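Local structure of DNA primase (Aquifex aeolicus, 2AU3) at residues T170-S175 and R182-R187; I191-K194 and V200-F203; S219-S222 and K226-E229. The protein is a DnaG-family primase that probably synthesises the short RNA primers from which DNA polymerase starts during replication. All coordinates share one frame; numbering follows the deposited sequence.

Overall arrangement
All three contacts lie in the N-terminal part of the primase catalytic core, and they differ in burial. Contact 2 is buried: neighbouring strands of the four-stranded antiparallel sheet, joined by backbone bonds and apolar side chains. Contact 1 is partly buried, a separate two-stranded hairpin whose buried side is polar as well as apolar, while L174 and R182 pack on its outer side. Contact 3 is a surface contact within one loop, made by a carboxylate, backbone N-H groups and a water. Contacts 1 and 2 each pair the two strands of a beta hairpin. S219 of contact 3 ties them together, its OG bonding the N172 side chain and the F203 backbone N.

Contact 1: T170-S175 and R182-R187; sequences TKNLLS and RDLFLR
L174 and R182 exchange two backbone hydrogen bonds, L174 N to R182 O at 2.8 Å and R182 N to L174 O at 2.9 Å. A third, longer bond runs from L184 N to N172 O at 3.2 Å. Within the pairing, opposite L173, D183 turns its carboxylate back on the chain that follows: OD1 takes the N-H of F185 at 2.9 Å, approached from above the carboxylate plane, while OD2 is bonded by the hydroxyl of Y116 on helix 101-122. CG lies anti to the backbone N (chi1 -174°), which carries the carboxylate to the carbonyl side. The result is an Asx turn laid on a type I turn from D183 to L186, at the point where this short antiparallel hairpin, strands 173-174 and 182-183, gives way to loop. An alanine in place of D183 would probably leave the F185 N-H and the Y116 hydroxyl without this acceptor, the turn then resting on its L186 N to D183 O backbone bond. On the same side of the hairpin, L173 CD1 packs 3.9 Å from D183 CA, with L154, L164, Y167 and L168 around its side chain. N172 brings its amide to the edge of the F185 ring, OD1 lying 3.5 Å from CE2 and near the ring plane, with the two planes turned 56° apart; the same OD1 accepts from S219 OG. The other side is more open to solvent. L174 and R182 run side by side in the same direction there, and L174 CD1 sits over one face of the guanidinium, 3.8 Å from R182 NH2. That methyl also meets L184 CD1 at 4.1 Å.

Contact 2: I191-K194 and V200-F203; sequences IPIK and VIGF
I193 and G202 form the tight centre of this hairpin, where strands 188-194 and 200-207 pair antiparallel. I193 N gives a nearly straight bond to G202 O (2.8 Å, 171°). I193 O is shared between two donors: I201 N at 2.8 Å, almost along the C=O axis, and G202 N, a weak bond at 3.4 Å. Two residues facing one make a classic beta bulge, and the register slips by one between I193 and K194. I201 takes a near-helical psi of -7° in it. Its CG1 stands between the backbone N and the carbonyl carbon (chi1 55°), and so folds back over the bulge to lie 3.4 Å from I193 O. Beside this, the I193 side chain reaches along the partner strand until CD1 touches F203 C at 3.6 Å, with F225 packed on both isoleucines. On the other face, P192 meets F203: ring atom CD1 comes to 3.6 Å from P192 CA, and CD1 and CE1 lie near the proline CB and CG, the two side chains meeting at a slant. The F203 ring is packed against helix 101-122, where it makes an edge-to-face contact with Y116. Towards the hairpin end the contact opens to solvent at partly exposed K194. V200 CG2 rests against its extended chain, 4.1 Å from both K194 CG and K194 CE, and the amine runs past it to a salt bridge with D144. P192, which has no N-H to give, stands in a non-hydrogen-bonded pair, so the proline costs the pairing with F203 nothing. The chemistry is consistent with a register held by the backbone of I193, N and O alike, with mainly apolar side chains packing on both faces and the single charge led out to a partner beyond the hairpin.

Contact 3: S219-S222 and K226-E229; sequences SPDS and KKGE
The loop between strands 216-218 and 231-232 doubles back on itself here, bringing D221 against K226 and K227 at the start of a short 3-10 turn, residues 227-229. The D221 carboxylate faces the beginning of that turn and uses both oxygens. OD1 accepts from K227 N at 3.1 Å in a nearly straight bond (168°), met on the syn side but 33° out of the carboxylate plane. OD2 receives a hydrogen bond from a water at 2.6 Å, and the water in turn accepts from G228 N at 2.9 Å. One acid thus serves two successive backbone N-H groups, one directly and one through water. CG lies anti to the carbonyl carbon (chi1 -84°), which turns the carboxylate toward the K227 N-H. The two N-H groups would probably favour the ionised form of D221, with K227 adding at most a weak effect. The turn itself is closed by E229 N bonding to K226 O at 3.1 Å, and its carbonyls are held from beyond the loop: K227 O by Q279, G228 O by T276. The loop is therefore joined to residues in the Toprim part of the chain. The two lysines touch across the contact through their carbon chains. K227 lays CB, CG and CD alongside the carboxylate, CG 3.9 Å from D221 OD1, but its chain bends at chi3 and NZ ends 6.0 Å from D221 OD1, so any attraction between the opposite charges is probably weak. K226, bent at chi2 and chi4, passes along the carbonyl of S222, where CE comes within 3.3 Å of S222 O while NZ stays farther off, at 4.1 Å from the same oxygen.

Contact 1: T170-S175 and R182-R187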
loop_
_atom_site.group_PDB
_atom_site.type_symbol
_atom_site.label_atom_id
_atom_site.label_comp_id
_atom_site.label_asym_id
_atom_site.label_seq_id
_atom_site.Cartn_x
_atom_site.Cartn_y
_atom_site.Cartn_z
ATOM N N THR A 170 -2.168 -16.292 -10.647
ATOM C CA THR A 170 -1.768 -14.874 -10.429
ATOM C C THR A 170 -0.938 -14.304 -11.571
ATOM O O THR A 170 -0.819 -13.084 -11.700
ATOM C CB THR A 170 -0.976 -14.682 -9.129
ATOM O OG1 THR A 170 0.238 -15.444 -9.188
ATOM C CG2 THR A 170 -1.738 -15.237 -7.913
ATOM N N LYS A 171 -0.349 -15.196 -12.367
ATOM C CA LYS A 171 0.606 -14.839 -13.423
ATOM C C LYS A 171 1.916 -14.222 -12.905
ATOM O O LYS A 171 2.640 -13.541 -13.649
ATOM C CB LYS A 171 -0.047 -13.957 -14.507
ATOM C CG LYS A 171 -1.192 -14.651 -15.242
ATOM C CD LYS A 171 -2.512 -14.019 -14.889
ATOM C CE LYS A 171 -3.235 -13.530 -16.120
ATOM N NZ LYS A 171 -3.434 -12.059 -16.037
ATOM N N ASN A 172 2.213 -14.469 -11.633
ATOM C CA ASN A 172 3.465 -14.028 -11.040
ATOM C C ASN A 172 4.576 -15.014 -11.306
ATOM O O ASN A 172 5.705 -14.830 -10.853
ATOM C CB ASN A 172 3.306 -13.781 -9.537
ATOM C CG ASN A 172 2.431 -12.595 -9.242
ATOM O OD1 ASN A 172 2.490 -11.584 -9.935
ATOM N ND2 ASN A 172 1.593 -12.722 -8.237
ATOM N N LEU A 173 4.231 -16.064 -12.043
ATOM C CA LEU A 173 5.157 -17.121 -12.449
ATOM C C LEU A 173 5.121 -17.322 -13.962
ATOM O O LEU A 173 4.061 -17.565 -14.534
ATOM C CB LEU A 173 4.751 -18.430 -11.784
ATOM C CG LEU A 173 5.823 -19.159 -11.008
ATOM C CD1 LEU A 173 6.523 -18.186 -10.098
ATOM C CD2 LEU A 173 5.213 -20.330 -10.241
ATOM N N LEU A 174 6.283 -17.225 -14.595
ATOM C CA LEU A 174 6.441 -17.553 -16.003
ATOM C C LEU A 174 6.780 -19.043 -16.163
ATOM O O LEU A 174 7.357 -19.655 -15.258
ATOM C CB LEU A 174 7.561 -16.704 -16.607
ATOM C CG LEU A 174 7.332 -15.192 -16.706
ATOM C CD1 LEU A 174 8.533 -14.431 -16.161
ATOM C CD2 LEU A 174 7.077 -14.806 -18.156
ATOM N N SER A 175 6.397 -19.620 -17.304
ATOM C CA SER A 175 6.859 -20.948 -17.704
ATOM C C SER A 175 7.562 -20.886 -19.067
ATOM O O SER A 175 6.906 -20.835 -20.104
ATOM C CB SER A 175 5.705 -21.951 -17.744
ATOM O OG SER A 175 6.195 -23.269 -17.580
ATOM N N ARG A 182 9.896 -19.682 -13.956
ATOM C CA ARG A 182 10.724 -18.555 -13.601
ATOM C C ARG A 182 9.881 -17.473 -12.926
ATOM O O ARG A 182 8.851 -17.041 -13.438
ATOM C CB ARG A 182 11.446 -17.994 -14.827
ATOM C CG ARG A 182 12.457 -16.912 -14.487
ATOM C CD ARG A 182 13.322 -16.510 -15.668
ATOM N NE ARG A 182 12.751 -15.391 -16.397
ATOM C CZ ARG A 182 12.279 -15.452 -17.629
ATOM N NH1 ARG A 182 12.290 -16.593 -18.303
ATOM N NH2 ARG A 182 11.787 -14.358 -18.193
ATOM N N ASP A 183 10.345 -17.052 -11.765
ATOM C CA ASP A 183 9.688 -16.035 -10.979
ATOM C C ASP A 183 9.730 -14.743 -11.765
ATOM O O ASP A 183 10.795 -14.291 -12.159
ATOM C CB ASP A 183 10.470 -15.849 -9.681
ATOM C CG ASP A 183 9.798 -14.896 -8.705
ATOM O OD1 ASP A 183 8.759 -14.269 -9.046
ATOM O OD2 ASP A 183 10.262 -14.710 -7.569
ATOM N N LEU A 184 8.572 -14.141 -11.975
ATOM C CA LEU A 184 8.497 -12.841 -12.628
ATOM C C LEU A 184 9.382 -11.781 -11.926
ATOM O O LEU A 184 9.983 -10.922 -12.580
ATOM C CB LEU A 184 7.040 -12.370 -12.667
ATOM C CG LEU A 184 6.724 -10.983 -13.244
ATOM C CD1 LEU A 184 7.052 -10.937 -14.746
ATOM C CD2 LEU A 184 5.261 -10.582 -12.983
ATOM N N PHE A 185 9.490 -11.889 -10.611
ATOM C CA PHE A 185 10.195 -10.907 -9.794
ATOM C C PHE A 185 11.647 -11.275 -9.486
ATOM O O PHE A 185 12.312 -10.581 -8.699
ATOM C CB PHE A 185 9.417 -10.695 -8.503
ATOM C CG PHE A 185 8.061 -10.153 -8.736
ATOM C CD1 PHE A 185 7.891 -8.802 -9.007
ATOM C CD2 PHE A 185 6.958 -10.990 -8.772
ATOM C CE1 PHE A 185 6.635 -8.288 -9.269
ATOM C CE2 PHE A 185 5.679 -10.475 -9.031
ATOM C CZ PHE A 185 5.524 -9.134 -9.273
ATOM N N LEU A 186 12.145 -12.340 -10.117
ATOM C CA LEU A 186 13.506 -12.840 -9.863
ATOM C C LEU A 186 14.542 -11.722 -9.724
ATOM O O LEU A 186 14.612 -10.841 -10.568
ATOM C CB LEU A 186 13.945 -13.830 -10.956
ATOM C CG LEU A 186 15.260 -14.571 -10.723
ATOM C CD1 LEU A 186 15.182 -15.421 -9.446
ATOM C CD2 LEU A 186 15.559 -15.468 -11.926
ATOM N N ARG A 187 15.288 -11.743 -8.615
ATOM C CA ARG A 187 16.403 -10.826 -8.398
ATOM C C ARG A 187 15.976 -9.417 -7.999
ATOM O O ARG A 187 16.799 -8.541 -7.903
ATOM C CB ARG A 187 17.312 -10.796 -9.648
ATOM C CG ARG A 187 18.791 -10.575 -9.375
ATOM C CD ARG A 187 19.480 -11.668 -8.546
ATOM N NE ARG A 187 19.449 -12.974 -9.204
ATOM C CZ ARG A 187 19.206 -14.116 -8.582
ATOM N NH1 ARG A 187 18.971 -14.132 -7.276
ATOM N NH2 ARG A 187 19.184 -15.249 -9.265
#

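Contact 2: I191-K194 and V200-F203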
loop_
_atom_site.group_PDB
_atom_site.type_symbol
_atom_site.label_atom_id
_atom_site.label_comp_id
_atom_site.label_asym_id
_atom_site.label_seq_id
_atom_site.Cartn_x
_atom_site.Cartn_y
_atom_site.Cartn_z
ATOM N N ILE A 191 8.020 -5.569 -3.232
ATOM C CA ILE A 191 7.146 -4.742 -2.408
ATOM C C ILE A 191 5.731 -5.283 -2.559
ATOM O O ILE A 191 5.096 -5.116 -3.609
ATOM C CB ILE A 191 7.217 -3.242 -2.856
ATOM C CG1 ILE A 191 8.673 -2.758 -2.943
ATOM C CG2 ILE A 191 6.432 -2.353 -1.910
ATOM C CD1 ILE A 191 9.224 -2.709 -4.395
ATOM N N PRO A 192 5.256 -5.990 -1.540
ATOM C CA PRO A 192 3.923 -6.577 -1.592
ATOM C C PRO A 192 2.866 -5.507 -1.752
ATOM O O PRO A 192 2.965 -4.442 -1.142
ATOM C CB PRO A 192 3.791 -7.242 -0.223
ATOM C CG PRO A 192 5.225 -7.611 0.098
ATOM C CD PRO A 192 5.952 -6.342 -0.292
ATOM N N ILE A 193 1.871 -5.812 -2.571
ATOM C CA ILE A 193 0.748 -4.929 -2.803
ATOM C C ILE A 193 -0.445 -5.537 -2.101
ATOM O O ILE A 193 -0.783 -6.708 -2.351
ATOM C CB ILE A 193 0.478 -4.806 -4.305
ATOM C CG1 ILE A 193 1.699 -4.189 -5.012
ATOM C CG2 ILE A 193 -0.795 -4.003 -4.534
ATOM C CD1 ILE A 193 1.558 -4.022 -6.529
ATOM N N LYS A 194 -1.037 -4.769 -1.179
ATOM C CA LYS A 194 -2.172 -5.227 -0.377
ATOM C C LYS A 194 -3.435 -4.496 -0.766
ATOM O O LYS A 194 -3.391 -3.304 -1.075
ATOM C CB LYS A 194 -1.919 -5.005 1.125
ATOM C CG LYS A 194 -0.717 -5.805 1.641
ATOM C CD LYS A 194 -0.417 -5.586 3.108
ATOM C CE LYS A 194 0.871 -6.334 3.503
ATOM N NZ LYS A 194 0.969 -6.532 4.975
ATOM N N VAL A 200 -2.609 -9.513 0.797
ATOM C CA VAL A 200 -1.639 -9.442 -0.283
ATOM C C VAL A 200 -2.335 -9.899 -1.572
ATOM O O VAL A 200 -2.874 -11.008 -1.634
ATOM C CB VAL A 200 -0.414 -10.310 0.025
ATOM C CG1 VAL A 200 0.505 -10.384 -1.215
ATOM C CG2 VAL A 200 0.348 -9.718 1.199
ATOM N N ILE A 201 -2.369 -9.030 -2.580
ATOM C CA ILE A 201 -3.018 -9.364 -3.840
ATOM C C ILE A 201 -2.014 -9.463 -4.991
ATOM O O ILE A 201 -2.376 -9.865 -6.088
ATOM C CB ILE A 201 -4.154 -8.361 -4.193
ATOM C CG1 ILE A 201 -3.635 -6.903 -4.194
ATOM C CG2 ILE A 201 -5.345 -8.549 -3.252
ATOM C CD1 ILE A 201 -4.603 -5.930 -4.871
ATOM N N GLY A 202 -0.764 -9.110 -4.727
ATOM C CA GLY A 202 0.302 -9.156 -5.725
ATOM C C GLY A 202 1.540 -8.443 -5.239
ATOM O O GLY A 202 1.689 -8.167 -4.017
ATOM N N PHE A 203 2.444 -8.152 -6.185
ATOM C CA PHE A 203 3.739 -7.542 -5.872
ATOM C C PHE A 203 4.160 -6.492 -6.894
ATOM O O PHE A 203 3.789 -6.575 -8.062
ATOM C CB PHE A 203 4.820 -8.612 -5.812
ATOM C CG PHE A 203 4.502 -9.731 -4.855
ATOM C CD1 PHE A 203 4.671 -9.556 -3.478
ATOM C CD2 PHE A 203 4.013 -10.946 -5.328
ATOM C CE1 PHE A 203 4.367 -10.593 -2.584
ATOM C CE2 PHE A 203 3.722 -12.001 -4.443
ATOM C CZ PHE A 203 3.872 -11.826 -3.087
#

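Contact 3: S219-S222 and K226-E229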
loop_
_atom_site.group_PDB
_atom_site.type_symbol
_atom_site.label_atom_id
_atom_site.label_comp_id
_atom_site.label_asym_id
_atom_site.label_seq_id
_atom_site.Cartn_x
_atom_site.Cartn_y
_atom_site.Cartn_z
ATOM N N SER A 219 2.815 -7.202 -10.637
ATOM C CA SER A 219 1.996 -8.318 -11.048
ATOM C C SER A 219 1.101 -7.884 -12.240
ATOM O O SER A 219 0.634 -6.757 -12.293
ATOM C CB SER A 219 1.143 -8.771 -9.859
ATOM O OG SER A 219 1.994 -9.202 -8.803
ATOM N N PRO A 220 0.897 -8.754 -13.208
ATOM C CA PRO A 220 -0.015 -8.434 -14.322
ATOM C C PRO A 220 -1.468 -8.424 -13.811
ATOM O O PRO A 220 -1.760 -9.062 -12.793
ATOM C CB PRO A 220 0.213 -9.580 -15.305
ATOM C CG PRO A 220 0.783 -10.721 -14.443
ATOM C CD PRO A 220 1.518 -10.089 -13.321
ATOM N N ASP A 221 -2.364 -7.707 -14.468
ATOM C CA ASP A 221 -3.752 -7.705 -13.983
ATOM C C ASP A 221 -4.342 -9.093 -14.073
ATOM O O ASP A 221 -3.913 -9.909 -14.897
ATOM C CB ASP A 221 -4.611 -6.693 -14.724
ATOM C CG ASP A 221 -4.483 -5.280 -14.135
ATOM O OD1 ASP A 221 -3.673 -5.080 -13.188
ATOM O OD2 ASP A 221 -5.143 -4.314 -14.563
ATOM N N SER A 222 -5.306 -9.370 -13.206
ATOM C CA SER A 222 -5.903 -10.699 -13.124
ATOM C C SER A 222 -7.160 -10.579 -12.296
ATOM O O SER A 222 -7.547 -9.471 -11.903
ATOM C CB SER A 222 -4.933 -11.674 -12.465
ATOM O OG SER A 222 -4.654 -11.296 -11.120
ATOM N N LYS A 226 -5.966 -5.845 -9.583
ATOM C CA LYS A 226 -6.195 -4.790 -10.573
ATOM C C LYS A 226 -5.475 -3.523 -10.132
ATOM O O LYS A 226 -5.879 -2.889 -9.146
ATOM C CB LYS A 226 -7.693 -4.527 -10.768
ATOM C CG LYS A 226 -8.586 -5.800 -10.817
ATOM C CD LYS A 226 -9.231 -5.982 -12.180
ATOM C CE LYS A 226 -10.034 -7.304 -12.289
ATOM N NZ LYS A 226 -11.055 -7.501 -11.217
ATOM N N LYS A 227 -4.405 -3.170 -10.847
ATOM C CA LYS A 227 -3.544 -2.061 -10.420
ATOM C C LYS A 227 -4.311 -0.745 -10.362
ATOM O O LYS A 227 -4.144 0.024 -9.424
ATOM C CB LYS A 227 -2.244 -1.960 -11.253
ATOM C CG LYS A 227 -2.387 -1.416 -12.671
ATOM C CD LYS A 227 -1.277 -1.914 -13.592
ATOM C CE LYS A 227 -0.065 -0.990 -13.599
ATOM N NZ LYS A 227 1.137 -1.614 -14.297
ATOM N N GLY A 228 -5.208 -0.537 -11.322
ATOM C CA GLY A 228 -5.974 0.693 -11.430
ATOM C C GLY A 228 -7.031 0.902 -10.360
ATOM O O GLY A 228 -7.619 1.970 -10.301
ATOM N N GLU A 229 -7.245 -0.095 -9.502
ATOM C CA GLU A 229 -8.324 -0.062 -8.509
ATOM C C GLU A 229 -7.829 -0.088 -7.048
ATOM O O GLU A 229 -8.635 -0.078 -6.102
ATOM C CB GLU A 229 -9.271 -1.232 -8.766
ATOM C CG GLU A 229 -9.920 -1.176 -10.155
ATOM C CD GLU A 229 -10.948 -2.273 -10.371
ATOM O OE1 GLU A 229 -11.527 -2.766 -9.371
ATOM O OE2 GLU A 229 -11.174 -2.644 -11.543
HETATM O O HOH W 1 -6.069 -2.088 -13.574
#